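Alpha/beta hydrolase (Enterobacter asburiae, PDB 6KMO) probably hydrolyses carboxylic ester bonds, as an esterase or lipase of the alpha/beta hydrolase fold. Local coordinates at residues L229-N232 against M233-F237; K45-E48 against Q49-P52; I306-Y309 against G310-N313. The protein carries 2 engineered substitutions. All blocks are in the same frame, centred on the assembly; numbering follows the deposited sequence.

Interaction 1. Residues L229-N232 against M233-F237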
ATOM      1  N   LEU A 229     -14.794 -11.953   9.829  1.00  9.66           N
ATOM      2  CA  LEU A 229     -13.953 -12.926  10.513  1.00  8.37           C
ATOM      3  C   LEU A 229     -14.001 -12.623  12.007  1.00  7.64           C
ATOM      4  O   LEU A 229     -13.612 -11.537  12.436  1.00  8.82           O
ATOM      5  CB  LEU A 229     -12.514 -12.870  10.015  1.00  7.73           C
ATOM      6  CG  LEU A 229     -11.544 -13.781  10.775  1.00  7.14           C
ATOM      7  CD1 LEU A 229     -11.929 -15.231  10.553  1.00  8.63           C
ATOM      8  CD2 LEU A 229     -10.112 -13.525  10.346  1.00  6.94           C
ATOM      9  N   SER A 230     -14.440 -13.593  12.806  1.00  8.63           N
ATOM     10  CA  SER A 230     -14.536 -13.405  14.243  1.00  8.60           C
ATOM     11  C   SER A 230     -13.435 -14.150  14.990  1.00  8.46           C
ATOM     12  O   SER A 230     -12.785 -15.055  14.464  1.00  7.71           O
ATOM     13  CB  SER A 230     -15.883 -13.910  14.753  1.00  8.12           C
ATOM     14  OG  SER A 230     -15.894 -15.324  14.654  1.00  9.21           O
ATOM     15  N   LYS A 231     -13.235 -13.770  16.251  1.00  6.81           N
ATOM     16  CA  LYS A 231     -12.317 -14.506  17.115  1.00  7.36           C
ATOM     17  C   LYS A 231     -12.731 -15.967  17.235  1.00  8.45           C
ATOM     18  O   LYS A 231     -11.889 -16.867  17.148  1.00  8.57           O
ATOM     19  CB  LYS A 231     -12.244 -13.845  18.496  1.00  8.42           C
ATOM     20  CG  LYS A 231     -11.299 -14.547  19.463  1.00  9.38           C
ATOM     21  CD  LYS A 231     -11.269 -13.861  20.828  1.00 11.43           C
ATOM     22  CE  LYS A 231     -10.547 -12.543  20.775  1.00 15.29           C
ATOM     23  NZ  LYS A 231     -10.403 -11.966  22.153  1.00 21.68           N
ATOM     24  N   ASN A 232     -14.029 -16.232  17.424  1.00  8.38           N
ATOM     25  CA  ASN A 232     -14.460 -17.621  17.562  1.00  8.23           C
ATOM     26  C   ASN A 232     -14.246 -18.409  16.276  1.00  9.35           C
ATOM     27  O   ASN A 232     -13.952 -19.607  16.335  1.00  8.39           O
ATOM     28  CB  ASN A 232     -15.923 -17.682  17.995  1.00  8.96           C
ATOM     29  CG  ASN A 232     -16.097 -17.412  19.462  1.00 11.77           C
ATOM     30  OD1 ASN A 232     -15.154 -17.441  20.222  1.00 14.75           O
ATOM     31  ND2 ASN A 232     -17.329 -17.144  19.861  1.00 20.36           N
ATOM     32  N   MET A 233     -14.403 -17.777  15.115  1.00  7.99           N
ATOM     33  CA  MET A 233     -14.077 -18.455  13.862  1.00  7.39           C
ATOM     34  C   MET A 233     -12.601 -18.836  13.832  1.00  5.89           C
ATOM     35  O   MET A 233     -12.242 -19.957  13.457  1.00  7.45           O
ATOM     36  CB  MET A 233     -14.430 -17.570  12.667  1.00  7.87           C
ATOM     37  CG  MET A 233     -15.929 -17.529  12.332  1.00  8.46           C
ATOM     38  SD  MET A 233     -16.470 -16.095  11.261  1.00  4.41           S
ATOM     39  CE  MET A 233     -15.660 -16.511   9.726  1.00 13.35           C
ATOM     40  N   MET A 234     -11.721 -17.910  14.208  1.00  6.82           N
ATOM     41  CA  MET A 234     -10.293 -18.197  14.191  1.00  5.87           C
ATOM     42  C   MET A 234      -9.946 -19.349  15.128  1.00  7.18           C
ATOM     43  O   MET A 234      -9.119 -20.208  14.791  1.00  7.13           O
ATOM     44  CB  MET A 234      -9.482 -16.954  14.541  1.00  7.03           C
ATOM     45  CG  MET A 234      -9.271 -15.981  13.369  1.00  7.74           C
ATOM     46  SD  MET A 234      -8.553 -16.697  11.792  1.00  1.22           S
ATOM     47  CE  MET A 234      -7.170 -17.697  12.510  1.00  8.60           C
ATOM     48  N   LYS A 235     -10.561 -19.387  16.314  1.00  7.92           N
ATOM     49  CA  LYS A 235     -10.301 -20.489  17.235  1.00  7.09           C
ATOM     50  C   LYS A 235     -10.764 -21.815  16.644  1.00  8.24           C
ATOM     51  O   LYS A 235     -10.075 -22.840  16.778  1.00  8.65           O
ATOM     52  CB  LYS A 235     -10.987 -20.230  18.575  1.00  7.74           C
ATOM     53  CG  LYS A 235     -10.340 -19.132  19.394  1.00  9.60           C
ATOM     54  CD  LYS A 235     -11.106 -18.876  20.693  1.00 12.27           C
ATOM     55  CE  LYS A 235     -10.408 -17.839  21.530  1.00 16.55           C
ATOM     56  NZ  LYS A 235     -11.144 -17.566  22.813  1.00 25.39           N
ATOM     57  N   TRP A 236     -11.916 -21.805  15.968  1.00  6.57           N
ATOM     58  CA  TRP A 236     -12.449 -23.005  15.328  1.00  6.74           C
ATOM     59  C   TRP A 236     -11.543 -23.466  14.191  1.00  8.04           C
ATOM     60  O   TRP A 236     -11.288 -24.665  14.020  1.00  7.92           O
ATOM     61  CB  TRP A 236     -13.862 -22.714  14.820  1.00  7.85           C
ATOM     62  CG  TRP A 236     -14.613 -23.871  14.269  1.00  8.15           C
ATOM     63  CD1 TRP A 236     -15.027 -24.983  14.943  1.00  8.64           C
ATOM     64  CD2 TRP A 236     -15.089 -24.023  12.930  1.00  8.19           C
ATOM     65  NE1 TRP A 236     -15.710 -25.818  14.105  1.00  9.49           N
ATOM     66  CE2 TRP A 236     -15.766 -25.251  12.859  1.00  8.41           C
ATOM     67  CE3 TRP A 236     -15.004 -23.233  11.775  1.00 10.17           C
ATOM     68  CZ2 TRP A 236     -16.360 -25.709  11.697  1.00  9.08           C
ATOM     69  CZ3 TRP A 236     -15.589 -23.704  10.620  1.00 10.90           C
ATOM     70  CH2 TRP A 236     -16.259 -24.923  10.592  1.00 10.30           C
ATOM     71  N   PHE A 237     -11.088 -22.533  13.367  1.00  7.16           N
ATOM     72  CA  PHE A 237     -10.183 -22.887  12.280  1.00  6.12           C
ATOM     73  C   PHE A 237      -8.919 -23.538  12.824  1.00  6.97           C
ATOM     74  O   PHE A 237      -8.518 -24.620  12.376  1.00  6.83           O
ATOM     75  CB  PHE A 237      -9.835 -21.635  11.475  1.00  6.94           C
ATOM     76  CG  PHE A 237     -10.979 -21.028  10.678  1.00  6.91           C
ATOM     77  CD1 PHE A 237     -11.971 -21.800  10.087  1.00  7.31           C
ATOM     78  CD2 PHE A 237     -11.015 -19.655  10.482  1.00  6.54           C
ATOM     79  CE1 PHE A 237     -12.982 -21.217   9.344  1.00  7.61           C
ATOM     80  CE2 PHE A 237     -12.016 -19.061   9.723  1.00  7.01           C
ATOM     81  CZ  PHE A 237     -13.001 -19.843   9.156  1.00  8.12           C
TER
HETATM   82  O   HOH W   1     -13.557 -16.308  21.961  1.00 26.56           O

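Interaction 2. Residues K45-E48 against Q49-P52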
ATOM      1  N   LYS A  45     -26.798 -19.300  12.191  1.00 24.86           N
ATOM      2  CA  LYS A  45     -25.993 -19.483  13.375  1.00 23.67           C
ATOM      3  C   LYS A  45     -24.533 -19.160  13.080  1.00 15.35           C
ATOM      4  O   LYS A  45     -24.123 -19.033  11.921  1.00 17.91           O
ATOM      5  CB  LYS A  45     -26.140 -20.899  13.901  1.00 23.42           C
ATOM      6  CG  LYS A  45     -25.626 -21.972  12.981  1.00 20.41           C
ATOM      7  CD  LYS A  45     -25.981 -23.327  13.565  1.00 22.93           C
ATOM      8  CE  LYS A  45     -25.631 -24.449  12.644  1.00 27.31           C
ATOM      9  NZ  LYS A  45     -26.145 -25.741  13.190  1.00 34.63           N
ATOM     10  N   PRO A  46     -23.741 -18.978  14.129  1.00 14.32           N
ATOM     11  CA  PRO A  46     -22.315 -18.699  13.937  1.00 13.39           C
ATOM     12  C   PRO A  46     -21.629 -19.838  13.204  1.00 13.03           C
ATOM     13  O   PRO A  46     -21.948 -21.014  13.391  1.00 11.53           O
ATOM     14  CB  PRO A  46     -21.787 -18.551  15.367  1.00 16.25           C
ATOM     15  CG  PRO A  46     -22.999 -18.227  16.205  1.00 21.45           C
ATOM     16  CD  PRO A  46     -24.120 -18.969  15.556  1.00 17.47           C
ATOM     17  N   MET A  47     -20.646 -19.471  12.369  1.00 10.92           N
ATOM     18  CA  MET A  47     -19.975 -20.463  11.536  1.00 11.95           C
ATOM     19  C   MET A  47     -19.371 -21.586  12.373  1.00  9.34           C
ATOM     20  O   MET A  47     -19.394 -22.747  11.958  1.00 10.50           O
ATOM     21  CB  MET A  47     -18.891 -19.812  10.674  1.00 10.47           C
ATOM     22  CG  MET A  47     -18.129 -20.840   9.805  1.00 10.01           C
ATOM     23  SD  MET A  47     -16.911 -20.122   8.612  1.00  6.47           S
ATOM     24  CE  MET A  47     -18.067 -19.531   7.375  1.00 20.57           C
ATOM     25  N   GLU A  48     -18.815 -21.259  13.546  1.00  9.48           N
ATOM     26  CA  GLU A  48     -18.165 -22.280  14.360  1.00  9.89           C
ATOM     27  C   GLU A  48     -19.136 -23.324  14.890  1.00 10.61           C
ATOM     28  O   GLU A  48     -18.680 -24.336  15.442  1.00 12.41           O
ATOM     29  CB  GLU A  48     -17.348 -21.648  15.487  1.00 12.00           C
ATOM     30  CG  GLU A  48     -18.146 -20.976  16.605  1.00 10.64           C
ATOM     31  CD  GLU A  48     -18.558 -19.532  16.346  1.00 12.04           C
ATOM     32  OE1 GLU A  48     -18.324 -19.014  15.228  1.00 11.16           O
ATOM     33  OE2 GLU A  48     -19.109 -18.903  17.273  1.00 12.95           O
ATOM     34  N   GLN A  49     -20.441 -23.118  14.741  1.00 11.84           N
ATOM     35  CA  GLN A  49     -21.445 -24.117  15.099  1.00 13.26           C
ATOM     36  C   GLN A  49     -21.891 -24.952  13.908  1.00 13.41           C
ATOM     37  O   GLN A  49     -22.754 -25.831  14.060  1.00 14.58           O
ATOM     38  CB  GLN A  49     -22.655 -23.432  15.738  1.00 13.91           C
ATOM     39  CG  GLN A  49     -22.340 -22.784  17.073  1.00 13.02           C
ATOM     40  CD  GLN A  49     -23.518 -22.033  17.651  1.00 18.71           C
ATOM     41  OE1 GLN A  49     -24.672 -22.276  17.286  1.00 21.79           O
ATOM     42  NE2 GLN A  49     -23.231 -21.100  18.536  1.00 19.00           N
ATOM     43  N   MET A  50     -21.326 -24.710  12.726  1.00 11.44           N
ATOM     44  CA  MET A  50     -21.698 -25.436  11.521  1.00 12.15           C
ATOM     45  C   MET A  50     -20.808 -26.661  11.332  1.00 10.84           C
ATOM     46  O   MET A  50     -19.713 -26.763  11.891  1.00 12.51           O
ATOM     47  CB  MET A  50     -21.532 -24.530  10.294  1.00 11.27           C
ATOM     48  CG  MET A  50     -22.478 -23.351  10.225  1.00 11.70           C
ATOM     49  SD  MET A  50     -22.193 -22.286   8.745  1.00  5.61           S
ATOM     50  CE  MET A  50     -23.350 -20.974   9.119  1.00 20.05           C
ATOM     51  N   THR A  51     -21.275 -27.595  10.508  1.00 12.69           N
ATOM     52  CA  THR A  51     -20.384 -28.639  10.048  1.00 11.18           C
ATOM     53  C   THR A  51     -19.395 -28.036   9.056  1.00 11.44           C
ATOM     54  O   THR A  51     -19.650 -26.975   8.484  1.00 11.73           O
ATOM     55  CB  THR A  51     -21.156 -29.739   9.339  1.00 13.61           C
ATOM     56  OG1 THR A  51     -21.735 -29.223   8.149  1.00 15.72           O
ATOM     57  CG2 THR A  51     -22.274 -30.292  10.237  1.00 18.34           C
ATOM     58  N   PRO A  52     -18.258 -28.694   8.829  1.00 12.34           N
ATOM     59  CA  PRO A  52     -17.355 -28.207   7.772  1.00 12.16           C
ATOM     60  C   PRO A  52     -18.058 -28.020   6.449  1.00 11.73           C
ATOM     61  O   PRO A  52     -17.826 -27.017   5.763  1.00 10.44           O
ATOM     62  CB  PRO A  52     -16.270 -29.285   7.724  1.00 12.42           C
ATOM     63  CG  PRO A  52     -16.195 -29.749   9.136  1.00 16.49           C
ATOM     64  CD  PRO A  52     -17.621 -29.730   9.655  1.00 13.59           C
TER
HETATM   65  O   HOH W   2     -24.801 -27.579  12.114  1.00 25.48           O
HETATM   66  O   HOH W   3     -19.020 -26.900  14.458  1.00 14.95           O
HETATM   67  O   HOH W   4     -20.412 -20.433  19.126  1.00 16.25           O

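Interaction 3. Residues I306-Y309 against G310-N313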
ATOM      1  N   ILE A 306     -11.894  -4.822   5.985  1.00  6.84           N
ATOM      2  CA  ILE A 306     -12.011  -6.014   6.793  1.00  5.89           C
ATOM      3  C   ILE A 306     -11.087  -7.107   6.268  1.00  5.70           C
ATOM      4  O   ILE A 306     -10.570  -7.041   5.153  1.00  5.89           O
ATOM      5  CB  ILE A 306     -13.471  -6.540   6.828  1.00  6.47           C
ATOM      6  CG1 ILE A 306     -13.999  -6.762   5.415  1.00  6.49           C
ATOM      7  CG2 ILE A 306     -14.354  -5.606   7.631  1.00  8.74           C
ATOM      8  CD1 ILE A 306     -15.289  -7.531   5.368  1.00 10.07           C
ATOM      9  N   HIS A 307     -10.908  -8.143   7.077  1.00  6.44           N
ATOM     10  CA  HIS A 307     -10.251  -9.363   6.638  1.00  6.05           C
ATOM     11  C   HIS A 307     -10.801  -9.823   5.291  1.00  6.23           C
ATOM     12  O   HIS A 307     -12.004  -9.793   5.042  1.00  6.73           O
ATOM     13  CB  HIS A 307     -10.482 -10.458   7.687  1.00  6.27           C
ATOM     14  CG  HIS A 307      -9.742 -11.714   7.391  1.00  7.81           C
ATOM     15  ND1 HIS A 307      -8.379 -11.815   7.513  1.00  7.97           N
ATOM     16  CD2 HIS A 307     -10.173 -12.901   6.894  1.00  9.80           C
ATOM     17  CE1 HIS A 307      -8.002 -13.032   7.134  1.00  8.78           C
ATOM     18  NE2 HIS A 307      -9.073 -13.706   6.763  1.00 10.10           N
ATOM     19  N   ASP A 308      -9.907 -10.293   4.417  1.00  5.63           N
ATOM     20  CA  ASP A 308     -10.303 -10.867   3.128  1.00  5.88           C
ATOM     21  C   ASP A 308     -10.942  -9.829   2.206  1.00  5.87           C
ATOM     22  O   ASP A 308     -11.667 -10.179   1.272  1.00  5.90           O
ATOM     23  CB  ASP A 308     -11.208 -12.098   3.287  1.00  6.76           C
ATOM     24  CG  ASP A 308     -10.444 -13.405   3.245  1.00  7.79           C
ATOM     25  OD1 ASP A 308      -9.344 -13.500   2.637  1.00  8.08           O
ATOM     26  OD2 ASP A 308     -10.998 -14.390   3.795  1.00 10.48           O
ATOM     27  N   TYR A 309     -10.587  -8.554   2.377  1.00  4.99           N
ATOM     28  CA  TYR A 309     -11.118  -7.518   1.498  1.00  5.48           C
ATOM     29  C   TYR A 309     -10.847  -7.854   0.041  1.00  5.33           C
ATOM     30  O   TYR A 309     -11.715  -7.672  -0.819  1.00  6.67           O
ATOM     31  CB  TYR A 309     -10.574  -6.128   1.857  1.00  5.64           C
ATOM     32  CG  TYR A 309      -9.061  -5.949   1.843  1.00  6.71           C
ATOM     33  CD1 TYR A 309      -8.326  -6.157   2.990  1.00  5.58           C
ATOM     34  CD2 TYR A 309      -8.390  -5.536   0.707  1.00  6.19           C
ATOM     35  CE1 TYR A 309      -6.946  -5.989   3.006  1.00  5.75           C
ATOM     36  CE2 TYR A 309      -6.994  -5.366   0.703  1.00  6.89           C
ATOM     37  CZ  TYR A 309      -6.289  -5.590   1.872  1.00  5.99           C
ATOM     38  OH  TYR A 309      -4.911  -5.468   1.936  1.00  7.18           O
ATOM     39  N   GLY A 310      -9.655  -8.376  -0.265  1.00  5.61           N
ATOM     40  CA  GLY A 310      -9.325  -8.679  -1.648  1.00  6.83           C
ATOM     41  C   GLY A 310      -9.853  -9.999  -2.162  1.00  6.51           C
ATOM     42  O   GLY A 310      -9.752 -10.266  -3.364  1.00  7.12           O
ATOM     43  N   LEU A 311     -10.371 -10.851  -1.282  1.00  5.82           N
ATOM     44  CA  LEU A 311     -10.976 -12.109  -1.696  1.00  5.34           C
ATOM     45  C   LEU A 311     -12.458 -11.963  -2.004  1.00  6.23           C
ATOM     46  O   LEU A 311     -12.924 -12.446  -3.035  1.00  7.06           O
ATOM     47  CB  LEU A 311     -10.826 -13.160  -0.583  1.00  6.65           C
ATOM     48  CG  LEU A 311     -11.611 -14.458  -0.785  1.00  7.45           C
ATOM     49  CD1 LEU A 311     -11.053 -15.218  -1.978  1.00  7.48           C
ATOM     50  CD2 LEU A 311     -11.594 -15.329   0.458  1.00  7.13           C
ATOM     51  N   LEU A 312     -13.205 -11.339  -1.105  1.00  6.59           N
ATOM     52  CA  LEU A 312     -14.664 -11.416  -1.143  1.00  7.59           C
ATOM     53  C   LEU A 312     -15.203 -10.761  -2.402  1.00  6.62           C
ATOM     54  O   LEU A 312     -15.029  -9.562  -2.628  1.00  7.81           O
ATOM     55  CB  LEU A 312     -15.243 -10.757   0.113  1.00  7.87           C
ATOM     56  CG  LEU A 312     -14.903 -11.497   1.404  1.00 10.60           C
ATOM     57  CD1 LEU A 312     -15.198 -10.658   2.654  1.00 13.64           C
ATOM     58  CD2 LEU A 312     -15.605 -12.855   1.501  1.00 19.52           C
ATOM     59  N   ASN A 313     -15.875 -11.547  -3.238  1.00  7.93           N
ATOM     60  CA  ASN A 313     -16.311 -11.005  -4.513  1.00  7.57           C
ATOM     61  C   ASN A 313     -17.311  -9.866  -4.383  1.00  7.91           C
ATOM     62  O   ASN A 313     -17.260  -8.969  -5.237  1.00  8.63           O
ATOM     63  CB  ASN A 313     -16.791 -12.139  -5.420  1.00  7.77           C
ATOM     64  CG  ASN A 313     -15.653 -13.011  -5.884  1.00  8.00           C
ATOM     65  OD1 ASN A 313     -14.494 -12.601  -5.859  1.00  8.59           O
ATOM     66  ND2 ASN A 313     -15.958 -14.224  -6.283  1.00  8.80           N
TER
HETATM   67  O   HOH W   5     -12.550  -8.581  -3.347  1.00  8.32           O

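Interaction 1. Residues L229-N232 against M233-F237
Ser-230 OG takes the backbone N-H of Met-233 in a nearly straight bond, 2.9 Å from OG to N with 159° at the hydrogen. The hydroxyl faces that N-H because chi1 of 70° places OG between the serine's own backbone N and carbonyl carbon. Met-233 answers with its thioether: its side chain runs back past the hydroxyl until SD lies 3.6 Å from Ser-230 N, a weak bond in the reverse direction. The result is a capping box at the start of helix 231-241, with a sulfur where the returning acceptor is more often an oxygen. Ser-230 also uses its carbonyl, since Met-234 N donates to Ser-230 O at 3.1 Å and so opens the i to i+4 pattern of the helix.

Just before the cap, Leu-229 folds onto the first turn. With CG anti to the backbone N (chi1 175°), it brings CD2 to 3.8 Å from Met-234 SD, the pairing of N' and N4 residues known as a hydrophobic staple. Its other methyl, CD1, meets the edge of the Phe-237 ring near the ring plane, 3.9 Å from CE2. Tyr-220, in helix 218-222, packs against Met-234.

On the more exposed flank the alkyl chains of Lys-231 and Lys-235 run side by side, with CG of the former 4.0 Å from CE of the latter. Their ammonium groups, 5.7 Å apart between the NZ atoms of Lys-231 and Lys-235, have different partners: Lys-231 NZ bonds to Asn-221 OD1, whereas Lys-235 NZ donates to a water that in turn donates to Asn-232 OD1.

Interaction 2. Residues K45-E48 against Q49-P52
Gln-49 N donates to Pro-46 O at 2.9 Å, and one residue on Met-50 N does the same to Met-47 O, also at 2.9 Å. These successive i to i+3 bonds make a short 3-10 turn in the loop between helices 30-41 and 52-63. Both donors stand well above the planes of their carbonyls, 47° out for the first and 55° for the second, in keeping with the tight winding of a 3-10 turn.

Waters extend the polar framework. One donates to both Glu-48 O and Met-50 O, and another links side chains by donating to Glu-48 OE2 while accepting from Gln-49 NE2 at 3.0 Å. A third accepts a hydrogen bond from Lys-45 NZ and donates a weak one to Gln-49 O.

Gln-49 lays its amide against the Pro-46 ring, NE2 lying 3.7 Å from CG of the proline. The extended Lys-45 chain crosses the same glutamine and passes CE 3.5 Å from Gln-49 O. Met-47 points the other way, into Met-233 and Trp-236 of helix 231-241 and Val-58 of helix 52-63. Met-50, straight beyond CG (chi2 179°), reaches back along the turn past Met-47 CA until its CE methyl lies 3.5 Å from Lys-45 O.

Interaction 3. Residues I306-Y309 against G310-N313
Asp-308 O is the acceptor on which Leu-311 and Leu-312 both converge. Leu-312 N approaches nearly along the C=O axis, 3.1 Å from Asp-308 O, while Leu-311 N comes from above the carbonyl plane, 62° out of it, at 2.9 Å. Ahead of this pair the chain makes a type II beta turn from Ile-306 to Tyr-309, closed by a weak bond from Tyr-309 N to Ile-306 O. Asp-308, the third residue of the turn, has the left-handed backbone conformation (phi 65°) common at that position, and its carbonyl accepts from the two residues after Gly-310. A water joins the ends of the bend, donating to Tyr-309 O and Leu-312 O, each at 2.8 Å.

The Asp-308 and Leu-311 side chains lie alongside one another, pointing the same way, with Asp-308 OD2 3.5 Å from Leu-311 CD2. Leu-312 crosses the end of Ile-306 at about a right angle, Leu-312 CD1 4.1 Å from Ile-306 CD1. The Tyr-309 ring lies close to the next peptide, its CG 3.3 Å from Gly-310 N, because chi1 of 58° sets the ring between its own N and carbonyl carbon.

His-307, at the second position of the turn, bonds through ND1 to Asp-277 OD2 and touches Ser-180 of a GxSxG motif, consistent with the histidine of a Ser-His-Asp catalytic triad. Asp-308 OD1 accepts from Trp-208 NE1 and Asn-179 ND2, and Tyr-309 OH bonds to Gln-272 of strand 269-274. Helix 30-41 lays Phe-35 against Ile-306 and Leu-312, while helix 319-335 packs Val-321 and Ala-324 on Tyr-309.

Along the chain interaction 2 comes first, then interaction 1, then interaction 3, and in space interaction 1 lies between the others. Its centre is about 10 Å from that of interaction 2 and about 16 Å from that of interaction 3. The centres of interactions 2 and 3 are about 20 Å apart; their nearest atoms, about 9 Å apart, do not touch. Trp-236 of helix 231-241 rests on the 3-10 turn, with CZ3 3.9 Å from Met-47 CG. At the other end of the same contact, Leu-229 CD2 touches His-307 CG at 3.5 Å. Helix 231-241 and its cap thus bridge the surface loop at 45-52 to the turn that carries the probable catalytic histidine.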